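Local coordinates for oxidase/hydroxylase (Streptomyces hygroscopicus subsp. hygroscopicus, PDB 4XCB), which binds a metal ion, 2-oxoglutarate and hygromycin B, and probably works as a 2-oxoglutarate-dependent dioxygenase in orthosomycin biosynthesis, at residues Thr8-Gln11 with Leu12-Asp16; Gly25-Gly28 with Ser29-Glu33. One frame throughout, in Å; residues are numbered along the deposited sequence.

Contact 1: residues Thr8-Gln11 with Leu12-Asp16; sequences TREQ and LYIFD
A capping box opens helix 9-18, and Thr8, its N-cap residue, also accepts the first helical bond, from Leu12. Leu12 N lies 2.9 Å from Thr8 O, with an N-H...O angle of 173°. The box itself joins Thr8 and Gln11. Gln11 N donates to Thr8 OG1 at 3.1 Å. In return, Thr8 N donates to Gln11 OE1 at 2.9 Å, in the amide plane and on a lone pair of that oxygen. Gln11 can fold back this way because its CG sits beside the backbone N (chi1 -77°). The two bonds engage backbone N-H groups at the helix start. From this cap the regular i to i+4 pattern runs on: Tyr13 N to Arg9 O, Ile14 N to Glu10 O and Phe15 N to Gln11 O.

Side chains three and four residues apart meet as well. Arg9 bends at chi2 and chi3, which brings its guanidinium back over Leu12. Leu12 CD1 lies over one face of that group, toward its rim, 3.3 Å from Arg9 NH2. Glu10 and Ile14 run side by side and point the same way, with Glu10 CG 4.0 Å from Ile14 CD1. Ile14 CG1 rests 3.2 Å from Glu10 O. Arg9 and Leu12 both pack on Phe167 of the second subunit, while Phe15 turns inward to Leu202 of strand 200-204.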
loop_
_atom_site.group_PDB
_atom_site.type_symbol
_atom_site.label_atom_id
_atom_site.label_comp_id
_atom_site.label_asym_id
_atom_site.label_seq_id
_atom_site.Cartn_x
_atom_site.Cartn_y
_atom_site.Cartn_z
ATOM N N THR A 8 -0.492 7.516 -23.453
ATOM C CA THR A 8 0.466 8.563 -23.135
ATOM C C THR A 8 0.636 8.691 -21.629
ATOM O O THR A 8 -0.128 8.099 -20.868
ATOM C CB THR A 8 0.022 9.916 -23.696
ATOM O OG1 THR A 8 -1.198 10.319 -23.058
ATOM C CG2 THR A 8 -0.193 9.818 -25.199
ATOM N N ARG A 9 1.631 9.476 -21.215
ATOM C CA ARG A 9 1.859 9.781 -19.804
ATOM C C ARG A 9 0.594 10.365 -19.183
ATOM O O ARG A 9 0.185 9.982 -18.079
ATOM C CB ARG A 9 3.029 10.764 -19.639
ATOM C CG ARG A 9 4.414 10.159 -19.805
ATOM C CD ARG A 9 4.694 9.128 -18.726
ATOM N NE ARG A 9 4.596 7.762 -19.233
ATOM C CZ ARG A 9 4.745 6.673 -18.483
ATOM N NH1 ARG A 9 4.991 6.790 -17.186
ATOM N NH2 ARG A 9 4.646 5.468 -19.031
ATOM N N GLU A 10 -0.039 11.277 -19.913
ATOM C CA GLU A 10 -1.234 11.924 -19.419
ATOM C C GLU A 10 -2.405 10.947 -19.319
ATOM O O GLU A 10 -3.162 10.988 -18.352
ATOM C CB GLU A 10 -1.608 13.098 -20.319
ATOM C CG GLU A 10 -2.746 13.916 -19.786
ATOM C CD GLU A 10 -3.033 15.125 -20.647
ATOM O OE1 GLU A 10 -2.127 15.975 -20.799
ATOM O OE2 GLU A 10 -4.159 15.213 -21.175
ATOM N N GLN A 11 -2.554 10.069 -20.310
ATOM C CA GLN A 11 -3.623 9.072 -20.287
ATOM C C GLN A 11 -3.451 8.112 -19.108
ATOM O O GLN A 11 -4.428 7.799 -18.424
ATOM C CB GLN A 11 -3.665 8.294 -21.605
ATOM C CG GLN A 11 -4.308 9.071 -22.740
ATOM C CD GLN A 11 -4.268 8.321 -24.072
ATOM O OE1 GLN A 11 -3.214 7.842 -24.494
ATOM N NE2 GLN A 11 -5.421 8.218 -24.735
ATOM N N LEU A 12 -2.225 7.651 -18.869
ATOM C CA LEU A 12 -1.951 6.836 -17.678
ATOM C C LEU A 12 -2.260 7.598 -16.393
ATOM O O LEU A 12 -2.816 7.029 -15.444
ATOM C CB LEU A 12 -0.497 6.361 -17.662
ATOM C CG LEU A 12 -0.138 5.346 -18.742
ATOM C CD1 LEU A 12 1.362 5.204 -18.873
ATOM C CD2 LEU A 12 -0.770 4.008 -18.389
ATOM N N TYR A 13 -1.898 8.882 -16.361
ATOM C CA TYR A 13 -2.136 9.684 -15.163
ATOM C C TYR A 13 -3.619 9.736 -14.868
ATOM O O TYR A 13 -4.045 9.533 -13.727
ATOM C CB TYR A 13 -1.599 11.109 -15.315
ATOM C CG TYR A 13 -1.828 11.960 -14.079
ATOM C CD1 TYR A 13 -0.848 12.058 -13.091
ATOM C CD2 TYR A 13 -3.014 12.656 -13.891
ATOM C CE1 TYR A 13 -1.053 12.847 -11.962
ATOM C CE2 TYR A 13 -3.227 13.425 -12.772
ATOM C CZ TYR A 13 -2.245 13.513 -11.811
ATOM O OH TYR A 13 -2.487 14.295 -10.705
ATOM N N ILE A 14 -4.397 10.021 -15.905
ATOM C CA ILE A 14 -5.842 10.104 -15.791
ATOM C C ILE A 14 -6.464 8.756 -15.420
ATOM O O ILE A 14 -7.337 8.700 -14.561
ATOM C CB ILE A 14 -6.440 10.651 -17.100
ATOM C CG1 ILE A 14 -5.969 12.097 -17.273
ATOM C CG2 ILE A 14 -7.956 10.570 -17.095
ATOM C CD1 ILE A 14 -6.336 12.712 -18.598
ATOM N N PHE A 15 -6.027 7.661 -16.048
ATOM C CA PHE A 15 -6.610 6.376 -15.690
ATOM C C PHE A 15 -6.317 6.040 -14.227
ATOM O O PHE A 15 -7.185 5.555 -13.509
ATOM C CB PHE A 15 -6.100 5.256 -16.597
ATOM C CG PHE A 15 -6.761 3.945 -16.341
ATOM C CD1 PHE A 15 -7.969 3.622 -16.948
ATOM C CD2 PHE A 15 -6.200 3.049 -15.455
ATOM C CE1 PHE A 15 -8.572 2.400 -16.686
ATOM C CE2 PHE A 15 -6.799 1.829 -15.185
ATOM C CZ PHE A 15 -7.973 1.497 -15.803
ATOM N N ASP A 16 -5.090 6.304 -13.796
ATOM C CA ASP A 16 -4.690 6.017 -12.433
ATOM C C ASP A 16 -5.532 6.832 -11.464
ATOM O O ASP A 16 -6.042 6.317 -10.473
ATOM C CB ASP A 16 -3.211 6.325 -12.238
ATOM C CG ASP A 16 -2.787 6.282 -10.786
ATOM O OD1 ASP A 16 -3.034 5.268 -10.101
ATOM O OD2 ASP A 16 -2.178 7.273 -10.318
#

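Contact 2: residues Gly25-Gly28 with Ser29-Glu33; sequences GVFG and SGEVE
The Phe27 ring has Val26 CG1 over one face, 3.6 Å above its plane and toward the rim, and the carboxylate of Glu31 at its edge. Glu31 OE2 lies in the ring plane, 3.9 Å from Phe27 CD1. The two side chains cross at about a right angle, and the ring and carboxylate planes stand 63° apart. The ring also packs on Leu74 of helix 72-82 and Val200 of strand 200-204.

The other carboxylate oxygen turns back to the backbone. Gly28 N donates to Glu31 OE1 at 3.2 Å in a nearly straight bond. It meets the oxygen on its anti side, 30° out of the carboxylate plane. Glu31 reaches it with CG beside its own backbone N (chi1 -64°) and the chain extended beyond. Gly28 is the N-cap of helix 29-40, and Glu31, three residues on, accepts from its N-H; as a glycine it has no side chain to return the bond. Val32 N closes the first turn on Gly28 O at 2.9 Å. Val32 CG2 packs against that oxygen at 3.4 Å, and meets Phe27 CB at 4.3 Å.

Glu31 OE2 forms a salt bridge with Arg73. With an alanine at Glu31, Gly28 N would probably lose this acceptor and Arg73 its carboxylate partner. A backbone N-H and a guanidinium thus share one carboxylate, which probably favours its charged form and ties the helix start to helix 72-82.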
loop_
_atom_site.group_PDB
_atom_site.type_symbol
_atom_site.label_atom_id
_atom_site.label_comp_id
_atom_site.label_asym_id
_atom_site.label_seq_id
_atom_site.Cartn_x
_atom_site.Cartn_y
_atom_site.Cartn_z
ATOM N N GLY A 25 -13.044 8.414 -30.475
ATOM C CA GLY A 25 -12.955 8.099 -31.887
ATOM C C GLY A 25 -12.108 6.902 -32.270
ATOM O O GLY A 25 -11.482 6.908 -33.320
ATOM N N VAL A 26 -12.083 5.875 -31.430
ATOM C CA VAL A 26 -11.263 4.706 -31.716
ATOM C C VAL A 26 -11.771 3.960 -32.946
ATOM O O VAL A 26 -10.994 3.440 -33.759
ATOM C CB VAL A 26 -11.237 3.759 -30.510
ATOM C CG1 VAL A 26 -10.410 2.524 -30.799
ATOM C CG2 VAL A 26 -10.664 4.481 -29.304
ATOM N N PHE A 27 -13.084 3.925 -33.091
ATOM C CA PHE A 27 -13.673 3.221 -34.215
ATOM C C PHE A 27 -14.415 4.190 -35.106
ATOM O O PHE A 27 -15.140 5.056 -34.622
ATOM C CB PHE A 27 -14.593 2.114 -33.714
ATOM C CG PHE A 27 -13.888 1.107 -32.868
ATOM C CD1 PHE A 27 -13.158 0.074 -33.449
ATOM C CD2 PHE A 27 -13.932 1.189 -31.490
ATOM C CE1 PHE A 27 -12.501 -0.845 -32.671
ATOM C CE2 PHE A 27 -13.272 0.272 -30.707
ATOM C CZ PHE A 27 -12.555 -0.753 -31.297
ATOM N N GLY A 28 -14.221 4.045 -36.412
ATOM C CA GLY A 28 -14.814 4.969 -37.359
ATOM C C GLY A 28 -16.289 4.720 -37.542
ATOM O O GLY A 28 -16.792 3.673 -37.134
ATOM N N SER A 29 -16.974 5.674 -38.173
ATOM C CA SER A 29 -18.415 5.580 -38.398
ATOM C C SER A 29 -18.789 4.309 -39.165
ATOM O O SER A 29 -19.791 3.668 -38.865
ATOM C CB SER A 29 -18.924 6.834 -39.131
ATOM O OG SER A 29 -18.019 7.244 -40.141
ATOM N N GLY A 30 -17.970 3.924 -40.134
ATOM C CA GLY A 30 -18.231 2.712 -40.893
ATOM C C GLY A 30 -18.121 1.455 -40.045
ATOM O O GLY A 30 -18.907 0.512 -40.186
ATOM N N GLU A 31 -17.132 1.430 -39.161
ATOM C CA GLU A 31 -16.952 0.275 -38.293
ATOM C C GLU A 31 -18.093 0.176 -37.300
ATOM O O GLU A 31 -18.620 -0.904 -37.043
ATOM C CB GLU A 31 -15.633 0.355 -37.543
ATOM C CG GLU A 31 -14.411 0.299 -38.410
ATOM C CD GLU A 31 -13.159 0.278 -37.577
ATOM O OE1 GLU A 31 -12.656 1.367 -37.239
ATOM O OE2 GLU A 31 -12.698 -0.828 -37.234
ATOM N N VAL A 32 -18.442 1.318 -36.718
ATOM C CA VAL A 32 -19.589 1.403 -35.833
ATOM C C VAL A 32 -20.841 0.884 -36.535
ATOM O O VAL A 32 -21.616 0.118 -35.958
ATOM C CB VAL A 32 -19.814 2.841 -35.366
ATOM C CG1 VAL A 32 -21.175 2.982 -34.755
ATOM C CG2 VAL A 32 -18.720 3.245 -34.383
ATOM N N GLU A 33 -21.017 1.277 -37.794
ATOM C CA GLU A 33 -22.124 0.762 -38.592
ATOM C C GLU A 33 -22.078 -0.762 -38.721
ATOM O O GLU A 33 -23.112 -1.424 -38.616
ATOM C CB GLU A 33 -22.129 1.406 -39.977
ATOM C CD GLU A 33 -22.592 3.463 -41.351
ATOM O OE2 GLU A 33 -22.087 4.599 -41.453
#

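In the fold
Contacts 1 and 2 are two helix starts in series, at the heads of helices 9-18 and 29-40. Strand 20-23, an outermost strand of the six-stranded sheet in this double-stranded beta-helix protein, runs between them. Their centres are 24 Å apart and their nearest atoms about 8 Å, so they do not touch. Both pack on the neighbouring strand 200-204. Contact 1 also faces the second subunit; contact 2 is touched by no other chain of the assembly. Neither lies in the active site. The Phe15 side chain is about 13 Å from the nickel ion and from 2-oxoglutarate. Val32 lies about 8 Å, side chain to side chain, from Tyr144 of the 2-oxoglutarate pocket.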